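Unsaturated glucuronyl hydrolase (Streptococcus agalactiae, PDB 2ZZR) hydrolyses unsaturated hyaluronan, chondroitin and heparin disaccharides, releasing the 4,5-unsaturated uronic acid from the non-reducing end of these glycosaminoglycan fragments. Local coordinates at residues P14-L18 against L279-P283; P256-R260 against E316-Y320; F271-N276 against D325-Y331. All coordinates share one frame; numbering follows the deposited sequence.

How the interactions relate
Interactions 2 and 3 join helices of the alpha barrel; interaction 1 ties the N-terminal segment to it. Helix 265-280 serves interactions 1 and 3: its C-terminal end meets R16 and F17, its middle receives Y331. Interaction 2 pairs its chain neighbours, helices 245-262 and 304-318. It lies nearest the chain's centre (about 14 Å between centres) yet is only partly buried, while 1 and 3, farther out, are mostly buried. Interaction 2 is apolar and aromatic packing; interaction 3 mixes a buried tyrosine with a salt bridge and a water; interaction 1 rests on one arginine and carbonyl oxygens, with F17 packed on leucines. F271 touches M317 and L279 touches Y331, so interaction 3 adjoins both others, which do not touch each other.

Interaction 1. Residues P14-L18 against L279-P283; sequences PKRFL and LNRLP. With SO4 (sulfate ion), chain D.
The guanidinium of R16 is gripped round its edge: the carbonyl oxygens of L279 and L282 and O2 of a sulfate ion all lie near its plane, while the ring of F17 has CG of R16 over one face and CD1 of L282 at its edge. R16 NH1 donates to L279 O at 2.8 Å, tilted from that carbonyl plane, and L282 N reaches the same oxygen from the opposite face. R16 NH2 bonds L282 O at 2.8 Å, well above the carbonyl plane. The sulfate, probably from the crystallisation liquor, takes R16 NE and NH2 on O2, and K286 also binds it. With CG between backbone N and carbonyl carbon (chi1 72°) and a bend at chi3, the arginine passes over F17 to reach these oxygens. A water links NH1 to OD1 of N280, whose amide is held further by E9 and E12. F17 CZ meets L279 CB at 4.0 Å, and helix 328-346 adds A334 to the ring's surroundings. The arrangement is an arginine bridging backbone carbonyls where a helix runs out: it ties the N-terminal segment to the end of barrel helix 265-280.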
loop_
_atom_site.group_PDB
_atom_site.type_symbol
_atom_site.label_atom_id
_atom_site.label_comp_id
_atom_site.label_asym_id
_atom_site.label_seq_id
_atom_site.Cartn_x
_atom_site.Cartn_y
_atom_site.Cartn_z
ATOM N N PRO A 14 -12.333 21.592 8.388
ATOM C CA PRO A 14 -12.948 20.456 7.670
ATOM C C PRO A 14 -13.809 20.798 6.449
ATOM O O PRO A 14 -14.085 19.916 5.629
ATOM C CB PRO A 14 -13.817 19.793 8.746
ATOM C CG PRO A 14 -14.098 20.880 9.721
ATOM C CD PRO A 14 -12.836 21.682 9.770
ATOM N N LYS A 15 -14.235 22.056 6.321
ATOM C CA LYS A 15 -14.994 22.487 5.143
ATOM C C LYS A 15 -14.201 22.313 3.844
ATOM O O LYS A 15 -14.785 22.160 2.774
ATOM C CB LYS A 15 -15.470 23.937 5.289
ATOM C CG LYS A 15 -16.501 24.152 6.392
ATOM C CD LYS A 15 -16.852 25.637 6.534
ATOM C CE LYS A 15 -17.629 25.915 7.818
ATOM N NZ LYS A 15 -19.037 25.424 7.745
ATOM N N ARG A 16 -12.872 22.320 3.956
ATOM C CA ARG A 16 -11.977 22.074 2.818
ATOM C C ARG A 16 -12.278 20.731 2.145
ATOM O O ARG A 16 -12.025 20.554 0.955
ATOM C CB ARG A 16 -10.500 22.165 3.246
ATOM C CG ARG A 16 -9.975 21.014 4.106
ATOM C CD ARG A 16 -8.645 21.355 4.788
ATOM N NE ARG A 16 -7.562 21.499 3.815
ATOM C CZ ARG A 16 -6.440 20.780 3.801
ATOM N NH1 ARG A 16 -6.204 19.866 4.735
ATOM N NH2 ARG A 16 -5.538 20.994 2.850
ATOM N N PHE A 17 -12.837 19.801 2.923
ATOM C CA PHE A 17 -13.272 18.500 2.413
ATOM C C PHE A 17 -14.793 18.445 2.229
ATOM O O PHE A 17 -15.286 18.037 1.178
ATOM C CB PHE A 17 -12.812 17.372 3.352
ATOM C CG PHE A 17 -11.324 17.355 3.615
ATOM C CD1 PHE A 17 -10.420 17.095 2.584
ATOM C CD2 PHE A 17 -10.828 17.570 4.896
ATOM C CE1 PHE A 17 -9.051 17.065 2.825
ATOM C CE2 PHE A 17 -9.455 17.541 5.150
ATOM C CZ PHE A 17 -8.563 17.292 4.111
ATOM N N LEU A 18 -15.525 18.873 3.256
ATOM C CA LEU A 18 -16.988 18.764 3.278
ATOM C C LEU A 18 -17.712 19.546 2.173
ATOM O O LEU A 18 -18.789 19.145 1.737
ATOM C CB LEU A 18 -17.529 19.149 4.659
ATOM C CG LEU A 18 -17.257 18.192 5.827
ATOM C CD1 LEU A 18 -17.581 18.862 7.145
ATOM C CD2 LEU A 18 -18.038 16.887 5.688
ATOM N N LEU A 279 -4.199 14.294 6.688
ATOM C CA LEU A 279 -5.142 15.252 6.117
ATOM C C LEU A 279 -4.722 16.691 6.397
ATOM O O LEU A 279 -4.804 17.541 5.511
ATOM C CB LEU A 279 -6.560 15.009 6.641
ATOM C CG LEU A 279 -7.218 13.683 6.235
ATOM C CD1 LEU A 279 -8.594 13.568 6.894
ATOM C CD2 LEU A 279 -7.313 13.528 4.714
ATOM N N ASN A 280 -4.258 16.943 7.623
ATOM C CA ASN A 280 -3.870 18.291 8.053
ATOM C C ASN A 280 -2.640 18.834 7.333
ATOM O O ASN A 280 -2.390 20.047 7.338
ATOM C CB ASN A 280 -3.655 18.326 9.567
ATOM C CG ASN A 280 -4.960 18.312 10.337
ATOM O OD1 ASN A 280 -6.020 18.582 9.781
ATOM N ND2 ASN A 280 -4.886 18.006 11.624
ATOM N N ARG A 281 -1.885 17.935 6.710
ATOM C CA ARG A 281 -0.659 18.319 6.019
ATOM C C ARG A 281 -0.754 18.231 4.495
ATOM O O ARG A 281 0.247 18.380 3.790
ATOM C CB ARG A 281 0.524 17.536 6.580
ATOM C CG ARG A 281 0.899 18.002 7.980
ATOM C CD ARG A 281 1.660 16.959 8.773
ATOM N NE ARG A 281 1.899 17.413 10.149
ATOM C CZ ARG A 281 0.984 17.415 11.122
ATOM N NH1 ARG A 281 -0.253 16.980 10.896
ATOM N NH2 ARG A 281 1.313 17.846 12.337
ATOM N N LEU A 282 -1.972 18.015 3.997
ATOM C CA LEU A 282 -2.257 18.066 2.562
ATOM C C LEU A 282 -2.306 19.509 2.063
ATOM O O LEU A 282 -2.802 20.389 2.772
ATOM C CB LEU A 282 -3.590 17.376 2.240
ATOM C CG LEU A 282 -3.675 15.858 2.431
ATOM C CD1 LEU A 282 -5.075 15.383 2.094
ATOM C CD2 LEU A 282 -2.640 15.116 1.591
ATOM N N PRO A 283 -1.802 19.757 0.839
ATOM C CA PRO A 283 -1.869 21.096 0.242
ATOM C C PRO A 283 -3.238 21.402 -0.362
ATOM O O PRO A 283 -4.177 20.617 -0.202
ATOM C CB PRO A 283 -0.817 21.020 -0.865
ATOM C CG PRO A 283 -0.903 19.608 -1.322
ATOM C CD PRO A 283 -1.124 18.801 -0.057
HETATM S S SO4 D . -7.345 24.300 1.500
HETATM O O1 SO4 D . -7.976 24.610 2.782
HETATM O O2 SO4 D . -7.034 22.877 1.420
HETATM O O3 SO4 D . -8.253 24.648 0.409
HETATM O O4 SO4 D . -6.101 25.056 1.379
HETATM O O HOH W 1 -7.320 19.533 7.280
#

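Interaction 2. Residues P256-R260 against E316-Y320; sequences PLSYR and EMLKY
P256 packs its ring carbon CB against the backbone and side chain of M317, joining helix 245-262 to helix 304-318 within the alpha barrel of this family 88 glycoside hydrolase. The backbones come close here, with the CA atoms of P256 and M317 only 5.1 Å apart, and the compact proline ring allows this approach. Its CB is the bump: it lies 3.8 Å from M317 SD and 3.9 Å from E316 CG, so it fills the hollow between these two diverging side chains. M317 leaves its helix with CG opposite the backbone N (chi1 -171°), then bends twice, carrying CE past the proline to Y259 CD2 at 3.7 Å, where the two side chains cross at about a right angle. Farther along, Y259 turns its CD2-CE2 edge to the face of Y320 in an offset edge-to-face pair, centroids 5.5 Å apart and planes at 65°. The two tyrosines run past each other in opposite directions, and CB of Y320 closes on CE2 of Y259. Helix 265-280 lies alongside these side chains, placing I268 against both Y259 and M317. On the other flank the aliphatic part of R260 lies across E316 OE1 and the Y320 hydroxyl, CG 3.5 Å from Y320 OH and CD 3.3 Å from E316 OE1. The guanidinium stands nearly perpendicular to that carboxylate and makes no salt bridge with it: W397 pairs with the arginine, and K319 and R388 with the glutamate. A bend at chi3 folds R260 back over its own helix, where NE meets L257 O in the carbonyl plane, on a lone pair, at 2.8 Å and 165°.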
loop_
_atom_site.group_PDB
_atom_site.type_symbol
_atom_site.label_atom_id
_atom_site.label_comp_id
_atom_site.label_asym_id
_atom_site.label_seq_id
_atom_site.Cartn_x
_atom_site.Cartn_y
_atom_site.Cartn_z
ATOM N N PRO A 256 -6.464 -0.193 8.991
ATOM C CA PRO A 256 -7.795 -0.785 8.739
ATOM C C PRO A 256 -7.748 -2.202 8.153
ATOM O O PRO A 256 -8.612 -3.026 8.482
ATOM C CB PRO A 256 -8.465 0.211 7.778
ATOM C CG PRO A 256 -7.344 1.013 7.195
ATOM C CD PRO A 256 -6.293 1.081 8.270
ATOM N N LEU A 257 -6.748 -2.494 7.321
ATOM C CA LEU A 257 -6.611 -3.851 6.784
ATOM C C LEU A 257 -6.456 -4.872 7.916
ATOM O O LEU A 257 -7.134 -5.900 7.936
ATOM C CB LEU A 257 -5.434 -3.943 5.806
ATOM C CG LEU A 257 -5.644 -3.318 4.428
ATOM C CD1 LEU A 257 -4.344 -3.361 3.645
ATOM C CD2 LEU A 257 -6.748 -4.041 3.653
ATOM N N SER A 258 -5.592 -4.563 8.880
ATOM C CA SER A 258 -5.405 -5.434 10.043
ATOM C C SER A 258 -6.622 -5.451 10.959
ATOM O O SER A 258 -6.948 -6.490 11.553
ATOM C CB SER A 258 -4.168 -5.009 10.829
ATOM O OG SER A 258 -3.028 -5.086 10.000
ATOM N N TYR A 259 -7.290 -4.308 11.068
ATOM C CA TYR A 259 -8.506 -4.205 11.883
ATOM C C TYR A 259 -9.571 -5.219 11.442
ATOM O O TYR A 259 -10.267 -5.799 12.283
ATOM C CB TYR A 259 -9.076 -2.785 11.856
ATOM C CG TYR A 259 -10.404 -2.678 12.576
ATOM C CD1 TYR A 259 -10.461 -2.521 13.960
ATOM C CD2 TYR A 259 -11.607 -2.762 11.870
ATOM C CE1 TYR A 259 -11.689 -2.433 14.621
ATOM C CE2 TYR A 259 -12.832 -2.683 12.522
ATOM C CZ TYR A 259 -12.867 -2.524 13.895
ATOM O OH TYR A 259 -14.085 -2.451 14.538
ATOM N N ARG A 260 -9.696 -5.437 10.132
ATOM C CA ARG A 260 -10.643 -6.445 9.622
ATOM C C ARG A 260 -10.494 -7.754 10.377
ATOM O O ARG A 260 -11.478 -8.423 10.687
ATOM C CB ARG A 260 -10.376 -6.774 8.158
ATOM C CG ARG A 260 -10.522 -5.649 7.169
ATOM C CD ARG A 260 -10.130 -6.167 5.784
ATOM N NE ARG A 260 -8.734 -6.621 5.752
ATOM C CZ ARG A 260 -8.237 -7.502 4.885
ATOM N NH1 ARG A 260 -9.015 -8.052 3.955
ATOM N NH2 ARG A 260 -6.955 -7.841 4.950
ATOM N N GLU A 316 -11.443 1.798 3.129
ATOM C CA GLU A 316 -11.521 0.580 3.935
ATOM C C GLU A 316 -12.046 0.820 5.355
ATOM O O GLU A 316 -12.977 0.142 5.797
ATOM C CB GLU A 316 -10.162 -0.130 3.971
ATOM C CG GLU A 316 -10.180 -1.492 4.671
ATOM C CD GLU A 316 -11.129 -2.493 4.005
ATOM O OE1 GLU A 316 -11.583 -3.418 4.714
ATOM O OE2 GLU A 316 -11.416 -2.360 2.785
ATOM N N MET A 317 -11.453 1.779 6.065
ATOM C CA MET A 317 -11.849 2.051 7.452
ATOM C C MET A 317 -13.317 2.467 7.574
ATOM O O MET A 317 -13.984 2.129 8.554
ATOM C CB MET A 317 -10.967 3.133 8.068
ATOM C CG MET A 317 -11.168 3.314 9.582
ATOM S SD MET A 317 -10.216 2.148 10.587
ATOM C CE MET A 317 -11.316 0.741 10.645
ATOM N N LEU A 318 -13.800 3.202 6.572
ATOM C CA LEU A 318 -15.171 3.715 6.553
ATOM C C LEU A 318 -16.218 2.609 6.520
ATOM O O LEU A 318 -17.386 2.835 6.858
ATOM C CB LEU A 318 -15.369 4.669 5.368
ATOM C CG LEU A 318 -15.415 6.181 5.641
ATOM C CD1 LEU A 318 -14.708 6.607 6.933
ATOM C CD2 LEU A 318 -14.894 6.952 4.437
ATOM N N LYS A 319 -15.803 1.410 6.119
ATOM C CA LYS A 319 -16.699 0.246 6.163
ATOM C C LYS A 319 -17.090 -0.095 7.602
ATOM O O LYS A 319 -18.157 -0.668 7.842
ATOM C CB LYS A 319 -16.046 -0.984 5.526
ATOM C CG LYS A 319 -15.760 -0.844 4.054
ATOM C CD LYS A 319 -14.966 -2.022 3.548
ATOM C CE LYS A 319 -14.635 -1.869 2.069
ATOM N NZ LYS A 319 -13.819 -3.033 1.601
ATOM N N TYR A 320 -16.234 0.285 8.553
ATOM C CA TYR A 320 -16.356 -0.140 9.948
ATOM C C TYR A 320 -16.619 0.999 10.921
ATOM O O TYR A 320 -17.204 0.785 11.987
ATOM C CB TYR A 320 -15.091 -0.887 10.382
ATOM C CG TYR A 320 -14.769 -2.041 9.476
ATOM C CD1 TYR A 320 -13.775 -1.932 8.499
ATOM C CD2 TYR A 320 -15.484 -3.235 9.567
ATOM C CE1 TYR A 320 -13.493 -2.992 7.645
ATOM C CE2 TYR A 320 -15.208 -4.297 8.715
ATOM C CZ TYR A 320 -14.214 -4.167 7.765
ATOM O OH TYR A 320 -13.959 -5.230 6.928
#

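Interaction 3. Residues F271-N276 against D325-Y331; sequences FKGMTN and DPDKETY
Y331 lays one face of its ring against the edge of F271, CE2 of the phenylalanine standing 4.0 Å above the plane toward the rim, in an edge-to-face pair with planes at 69°. This is knobs-into-holes packing between two helices of the alpha barrel: the tyrosine from helix 328-346 sits among F271, K272, T275 and N276 of helix 265-280. T275 CG2 meets Y331 CE2 at 3.7 Å, and CG of K272 lies close to the hydroxyl. The buried hydroxyl is satisfied twice, donating to N276 OD1 at 2.6 Å and accepting from a water; ring and amide planes differ by 33°. That water also takes K272 NZ and N276 ND2 and gives to D327 OD2, so one molecule joins four side chains, K272, N276, D327 and Y331. N276 ND2 donates as well to the backbone of E9. K272 curls through bends at chi3 and chi4 to bring its ammonium to D325, which precedes the helix of Y331. The carboxylate of D325 is divided: OD2 caps the turn, accepting from D327 N at 2.9 Å, while OD1 uses its syn lone pair for K272 NZ at 2.8 Å.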
loop_
_atom_site.group_PDB
_atom_site.type_symbol
_atom_site.label_atom_id
_atom_site.label_comp_id
_atom_site.label_asym_id
_atom_site.label_seq_id
_atom_site.Cartn_x
_atom_site.Cartn_y
_atom_site.Cartn_z
ATOM N N PHE A 271 -5.928 4.734 13.629
ATOM C CA PHE A 271 -6.290 5.229 12.299
ATOM C C PHE A 271 -6.653 6.704 12.312
ATOM O O PHE A 271 -6.199 7.463 11.459
ATOM C CB PHE A 271 -7.463 4.434 11.703
ATOM C CG PHE A 271 -8.076 5.083 10.476
ATOM C CD1 PHE A 271 -7.616 4.762 9.201
ATOM C CD2 PHE A 271 -9.119 6.011 10.602
ATOM C CE1 PHE A 271 -8.187 5.356 8.058
ATOM C CE2 PHE A 271 -9.692 6.615 9.471
ATOM C CZ PHE A 271 -9.221 6.284 8.197
ATOM N N LYS A 272 -7.497 7.106 13.260
ATOM C CA LYS A 272 -7.949 8.489 13.325
ATOM C C LYS A 272 -6.741 9.415 13.514
ATOM O O LYS A 272 -6.631 10.443 12.848
ATOM C CB LYS A 272 -8.992 8.660 14.440
ATOM C CG LYS A 272 -10.394 8.126 14.046
ATOM C CD LYS A 272 -11.260 7.713 15.261
ATOM C CE LYS A 272 -11.649 8.885 16.166
ATOM N NZ LYS A 272 -12.578 9.873 15.554
ATOM N N GLY A 273 -5.822 9.017 14.385
ATOM C CA GLY A 273 -4.606 9.802 14.632
ATOM C C GLY A 273 -3.772 9.982 13.374
ATOM O O GLY A 273 -3.455 11.115 12.983
ATOM N N MET A 274 -3.432 8.869 12.728
ATOM C CA MET A 274 -2.559 8.906 11.546
ATOM C C MET A 274 -3.212 9.596 10.356
ATOM O O MET A 274 -2.551 10.323 9.612
ATOM C CB MET A 274 -2.097 7.498 11.151
ATOM C CG MET A 274 -1.285 6.775 12.223
ATOM S SD MET A 274 -0.293 5.422 11.573
ATOM C CE MET A 274 1.009 6.310 10.706
ATOM N N THR A 275 -4.515 9.381 10.180
ATOM C CA THR A 275 -5.230 9.953 9.046
ATOM C C THR A 275 -5.411 11.459 9.214
ATOM O O THR A 275 -5.220 12.218 8.258
ATOM C CB THR A 275 -6.579 9.232 8.824
ATOM O OG1 THR A 275 -6.322 7.830 8.670
ATOM C CG2 THR A 275 -7.283 9.746 7.582
ATOM N N ASN A 276 -5.746 11.896 10.425
ATOM C CA ASN A 276 -5.933 13.328 10.667
ATOM C C ASN A 276 -4.614 14.066 10.478
ATOM O O ASN A 276 -4.591 15.157 9.931
ATOM C CB ASN A 276 -6.514 13.595 12.053
ATOM C CG ASN A 276 -7.929 13.060 12.203
ATOM O OD1 ASN A 276 -8.469 12.445 11.279
ATOM N ND2 ASN A 276 -8.537 13.289 13.369
ATOM N N ASP A 325 -19.387 8.539 14.721
ATOM C CA ASP A 325 -18.076 9.196 14.737
ATOM C C ASP A 325 -18.220 10.552 14.041
ATOM O O ASP A 325 -18.621 10.607 12.879
ATOM C CB ASP A 325 -17.000 8.331 14.071
ATOM C CG ASP A 325 -15.598 8.922 14.228
ATOM O OD1 ASP A 325 -14.728 8.261 14.827
ATOM O OD2 ASP A 325 -15.376 10.047 13.753
ATOM N N PRO A 326 -17.905 11.658 14.757
ATOM C CA PRO A 326 -18.193 12.992 14.226
ATOM C C PRO A 326 -17.377 13.342 12.979
ATOM O O PRO A 326 -17.707 14.299 12.278
ATOM C CB PRO A 326 -17.834 13.925 15.393
ATOM C CG PRO A 326 -16.849 13.173 16.196
ATOM C CD PRO A 326 -17.262 11.721 16.082
ATOM N N ASP A 327 -16.344 12.555 12.702
ATOM C CA ASP A 327 -15.492 12.796 11.540
ATOM C C ASP A 327 -15.740 11.847 10.375
ATOM O O ASP A 327 -15.101 11.981 9.330
ATOM C CB ASP A 327 -14.020 12.744 11.946
ATOM C CG ASP A 327 -13.589 13.962 12.749
ATOM O OD1 ASP A 327 -14.227 15.030 12.636
ATOM O OD2 ASP A 327 -12.610 13.835 13.501
ATOM N N LYS A 328 -16.671 10.902 10.538
ATOM C CA LYS A 328 -16.932 9.923 9.479
ATOM C C LYS A 328 -17.289 10.586 8.156
ATOM O O LYS A 328 -16.727 10.245 7.115
ATOM C CB LYS A 328 -18.017 8.916 9.877
ATOM C CG LYS A 328 -18.171 7.805 8.845
ATOM C CD LYS A 328 -19.125 6.710 9.285
ATOM C CE LYS A 328 -19.094 5.562 8.278
ATOM N NZ LYS A 328 -19.914 4.388 8.743
ATOM N N GLU A 329 -18.219 11.538 8.193
ATOM C CA GLU A 329 -18.602 12.235 6.978
ATOM C C GLU A 329 -17.433 13.034 6.383
ATOM O O GLU A 329 -17.244 13.056 5.159
ATOM C CB GLU A 329 -19.808 13.138 7.224
ATOM C CG GLU A 329 -20.200 13.895 5.981
ATOM C CD GLU A 329 -21.618 14.377 6.014
ATOM O OE1 GLU A 329 -21.881 15.378 6.715
ATOM O OE2 GLU A 329 -22.459 13.762 5.319
ATOM N N THR A 330 -16.650 13.676 7.248
ATOM C CA THR A 330 -15.433 14.368 6.799
ATOM C C THR A 330 -14.489 13.418 6.048
ATOM O O THR A 330 -13.999 13.767 4.972
ATOM C CB THR A 330 -14.710 15.062 7.964
ATOM O OG1 THR A 330 -15.624 15.938 8.629
ATOM C CG2 THR A 330 -13.523 15.891 7.454
ATOM N N TYR A 331 -14.254 12.225 6.600
ATOM C CA TYR A 331 -13.407 11.227 5.932
ATOM C C TYR A 331 -13.955 10.834 4.565
ATOM O O TYR A 331 -13.196 10.724 3.601
ATOM C CB TYR A 331 -13.218 9.969 6.788
ATOM C CG TYR A 331 -12.379 10.132 8.042
ATOM C CD1 TYR A 331 -12.826 9.618 9.258
ATOM C CD2 TYR A 331 -11.134 10.774 8.013
ATOM C CE1 TYR A 331 -12.063 9.735 10.424
ATOM C CE2 TYR A 331 -10.360 10.901 9.182
ATOM C CZ TYR A 331 -10.835 10.381 10.377
ATOM O OH TYR A 331 -10.100 10.498 11.536
HETATM O O HOH W 2 -11.207 11.584 13.753
#